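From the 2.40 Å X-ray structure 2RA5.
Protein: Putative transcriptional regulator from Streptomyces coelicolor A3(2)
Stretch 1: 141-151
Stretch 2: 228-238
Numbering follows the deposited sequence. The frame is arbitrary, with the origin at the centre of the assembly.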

# COMPACT_ATOMS: atom_id res chain seq x y z
N LEU A 141 8.16 3.72 17.35
CA LEU A 141 7.03 3.59 18.27
C LEU A 141 6.15 4.83 18.31
O LEU A 141 6.62 5.96 18.13
N THR A 142 4.86 4.59 18.54
CA THR A 142 3.89 5.66 18.77
C THR A 142 3.25 5.47 20.13
O THR A 142 2.65 4.42 20.40
N HIS A 143 3.37 6.49 20.98
CA HIS A 143 2.84 6.44 22.34
C HIS A 143 3.48 5.29 23.09
O HIS A 143 2.83 4.60 23.87
N GLY A 144 4.78 5.09 22.84
CA GLY A 144 5.53 4.04 23.50
C GLY A 144 5.21 2.62 23.04
O GLY A 144 5.82 1.67 23.52
N GLU A 145 4.25 2.49 22.12
CA GLU A 145 3.94 1.19 21.54
C GLU A 145 4.62 1.02 20.17
O GLU A 145 4.74 1.98 19.40
N PRO A 146 5.08 -0.20 19.87
CA PRO A 146 5.81 -0.46 18.62
C PRO A 146 4.89 -0.44 17.41
O PRO A 146 3.84 -1.09 17.40
N MSE A 147 5.29 0.31 16.39
CA MSE A 147 4.46 0.52 15.22
C MSE A 147 5.00 -0.20 13.98
O MSE A 147 4.25 -0.81 13.20
N ALA A 148 6.31 -0.13 13.81
CA ALA A 148 6.96 -0.63 12.62
C ALA A 148 8.39 -1.06 12.90
O ALA A 148 9.06 -0.50 13.78
N TYR A 149 8.84 -2.05 12.14
CA TYR A 149 10.24 -2.50 12.15
C TYR A 149 10.94 -2.20 10.81
O TYR A 149 10.58 -2.75 9.77
N LEU A 150 11.93 -1.31 10.84
CA LEU A 150 12.56 -0.80 9.62
C LEU A 150 14.01 -1.29 9.41
O LEU A 150 14.91 -0.84 10.11
N CYS A 151 14.23 -2.18 8.44
CA CYS A 151 15.59 -2.56 8.03
C CYS A 151 16.02 -1.83 6.76
O CYS A 151 15.35 -1.93 5.73
N GLY A 228 15.08 -0.55 1.47
CA GLY A 228 14.43 -0.77 2.75
C GLY A 228 13.47 -1.93 2.68
O GLY A 228 12.81 -2.18 1.68
N THR A 229 13.42 -2.67 3.78
CA THR A 229 12.51 -3.79 3.90
C THR A 229 11.84 -3.64 5.27
O THR A 229 12.48 -3.74 6.31
N HIS A 230 10.54 -3.35 5.25
CA HIS A 230 9.84 -2.93 6.45
C HIS A 230 8.62 -3.76 6.78
O HIS A 230 7.98 -4.32 5.89
N THR A 231 8.30 -3.83 8.07
CA THR A 231 7.08 -4.45 8.59
C THR A 231 6.30 -3.47 9.47
O THR A 231 6.88 -2.66 10.20
N TYR A 232 4.98 -3.55 9.39
CA TYR A 232 4.12 -2.67 10.17
C TYR A 232 3.00 -3.45 10.83
O TYR A 232 2.36 -4.29 10.18
N ARG A 233 2.76 -3.16 12.11
CA ARG A 233 1.60 -3.69 12.83
C ARG A 233 0.31 -3.09 12.26
O ARG A 233 0.07 -1.89 12.43
N PRO A 234 -0.50 -3.92 11.56
CA PRO A 234 -1.69 -3.42 10.84
C PRO A 234 -2.72 -2.72 11.73
O PRO A 234 -3.47 -1.89 11.24
N SER A 235 -2.74 -3.06 13.02
CA SER A 235 -3.64 -2.41 13.97
C SER A 235 -3.11 -1.04 14.36
O SER A 235 -3.78 -0.28 15.05
N ARG A 236 -1.90 -0.72 13.93
CA ARG A 236 -1.24 0.49 14.42
C ARG A 236 -0.86 1.45 13.29
O ARG A 236 -0.49 2.61 13.52
N TYR A 237 -0.95 0.96 12.06
CA TYR A 237 -0.46 1.72 10.91
C TYR A 237 -1.17 1.34 9.62
O TYR A 237 -1.56 0.18 9.44
N SER A 238 -1.34 2.32 8.73
CA SER A 238 -1.73 2.02 7.34
C SER A 238 -1.22 3.08 6.36
O SER A 238 -0.90 4.21 6.74

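Two antiparallel neighbours in a sheet, strands 145-151 and 228-232, pair through their backbones, and the contact ends in a charged cluster where one carboxylate meets two arginines. Tyr149 and Thr231 form a hydrogen-bonded pair (Tyr149 N to Thr231 O, 2.8 Å; Thr231 N to Tyr149 O, 3.0 Å), as do Cys151 and Thr229; the extended backbone sets successive side chains on alternate faces. On one face lie Ala148, Leu150, His230 and Tyr232. The small Ala148 leaves room for the Tyr232 ring (chi1 m), with Ala148 CB 3.4 Å from Tyr232 CD2. Leu150 (m, t) brings its CD2 to 3.6 Å from CD2 of His230, whose side chain (chi1 m) comes nearer to the neighbouring strand at its end. On the other face, the beta-branched Thr229 (t) and Thr231 (p) suit extended backbone: Thr229 CG2 lies 3.6 Å from Cys151 CB, and Thr231 OG1 donates a weak bond to Tyr149 O (3.4 Å).

Beyond the bridged pairs, near the start of strand 145-151, Glu145 (t, t) bridges Arg233 and Arg236 with its carboxylate. Its OE2 forms a salt bridge with Arg233 NH2 at 2.8 Å, its OE1 another with Arg236 NE at 3.1 Å. Arg236 CD also packs 3.6 Å from Thr142 OG1. Selenomethionine Met147, long and unbranched (t, t), reaches Tyr237 (t), with SE 3.9 Å from CD1.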

# COMPACT_ATOMS: atom_id res chain seq x y z
CB LEU A 141 7.49 3.22 19.69
CG LEU A 141 8.55 2.11 19.79
CD1 LEU A 141 9.93 2.73 19.60
CD2 LEU A 141 8.46 1.38 21.13
CB THR A 142 2.78 5.65 17.72
OG1 THR A 142 2.26 4.32 17.56
CG2 THR A 142 3.32 6.19 16.39
CB HIS A 143 1.32 6.31 22.33
CG HIS A 143 0.62 7.42 21.58
ND1 HIS A 143 0.52 8.70 22.08
CD2 HIS A 143 -0.01 7.42 20.38
CE1 HIS A 143 -0.14 9.45 21.21
NE2 HIS A 143 -0.47 8.70 20.18
CB GLU A 145 2.42 1.01 21.42
CG GLU A 145 1.97 -0.44 21.28
CD GLU A 145 0.46 -0.57 21.19
OE1 GLU A 145 -0.24 0.43 21.45
OE2 GLU A 145 -0.02 -1.68 20.86
CB PRO A 146 6.37 -1.88 18.83
CG PRO A 146 6.26 -2.14 20.29
CD PRO A 146 5.05 -1.39 20.73
CB MSE A 147 4.37 2.01 14.93
CG MSE A 147 3.59 2.33 13.69
SE MSE A 147 3.68 4.22 13.35
CE MSE A 147 5.21 4.25 12.12
CB ALA A 148 6.94 0.43 11.53
CB TYR A 149 10.34 -3.99 12.47
CG TYR A 149 11.70 -4.34 12.98
CD1 TYR A 149 12.16 -3.80 14.16
CD2 TYR A 149 12.54 -5.18 12.26
CE1 TYR A 149 13.41 -4.09 14.64
CE2 TYR A 149 13.80 -5.48 12.73
CZ TYR A 149 14.23 -4.93 13.92
OH TYR A 149 15.48 -5.20 14.43
CB LEU A 150 12.57 0.73 9.64
CG LEU A 150 11.29 1.50 10.00
CD1 LEU A 150 11.48 2.99 9.80
CD2 LEU A 150 10.10 0.97 9.20
CB CYS A 151 15.71 -4.08 7.79
SG CYS A 151 15.00 -5.15 9.06
CB THR A 229 13.26 -5.15 3.67
OG1 THR A 229 12.32 -6.19 3.41
CG2 THR A 229 14.19 -5.53 4.85
CB HIS A 230 9.39 -1.48 6.30
CG HIS A 230 10.47 -0.55 5.84
ND1 HIS A 230 10.30 0.35 4.83
CD2 HIS A 230 11.75 -0.39 6.27
CE1 HIS A 230 11.41 1.04 4.65
NE2 HIS A 230 12.31 0.60 5.53
CB THR A 231 7.41 -5.67 9.46
OG1 THR A 231 8.57 -5.39 10.24
CG2 THR A 231 7.66 -6.89 8.59
CB TYR A 232 3.48 -1.63 9.26
CG TYR A 232 4.45 -0.89 8.37
CD1 TYR A 232 4.83 -1.43 7.15
CD2 TYR A 232 4.97 0.34 8.75
CE1 TYR A 232 5.72 -0.75 6.33
CE2 TYR A 232 5.85 1.02 7.94
CZ TYR A 232 6.23 0.47 6.73
OH TYR A 232 7.12 1.16 5.92
CB ARG A 233 1.69 -3.35 14.32
CG ARG A 233 2.97 -3.79 14.99
CD ARG A 233 2.90 -3.55 16.48
NE ARG A 233 1.80 -4.30 17.09
CZ ARG A 233 1.24 -3.99 18.25
NH1 ARG A 233 0.25 -4.74 18.72
NH2 ARG A 233 1.66 -2.93 18.94
CB PRO A 234 -2.28 -4.69 10.19
CG PRO A 234 -1.61 -5.84 10.92
CD PRO A 234 -0.24 -5.33 11.25
CB SER A 235 -3.78 -3.27 15.23
OG SER A 235 -2.58 -3.22 16.00
CB ARG A 236 -0.01 0.09 15.24
CG ARG A 236 -0.25 0.00 16.74
CD ARG A 236 0.27 1.28 17.40
NE ARG A 236 -0.50 1.67 18.57
CZ ARG A 236 -1.64 2.35 18.53
NH1 ARG A 236 -2.16 2.70 17.35
NH2 ARG A 236 -2.27 2.68 19.65
CB TYR A 237 1.05 1.50 10.74
CG TYR A 237 1.65 2.34 9.63
CD1 TYR A 237 2.10 3.63 9.88
CD2 TYR A 237 1.74 1.85 8.32
CE1 TYR A 237 2.64 4.42 8.87
CE2 TYR A 237 2.29 2.64 7.29
CZ TYR A 237 2.73 3.92 7.58
OH TYR A 237 3.26 4.71 6.58
CB SER A 238 -3.24 1.81 7.20
OG SER A 238 -3.96 2.99 7.51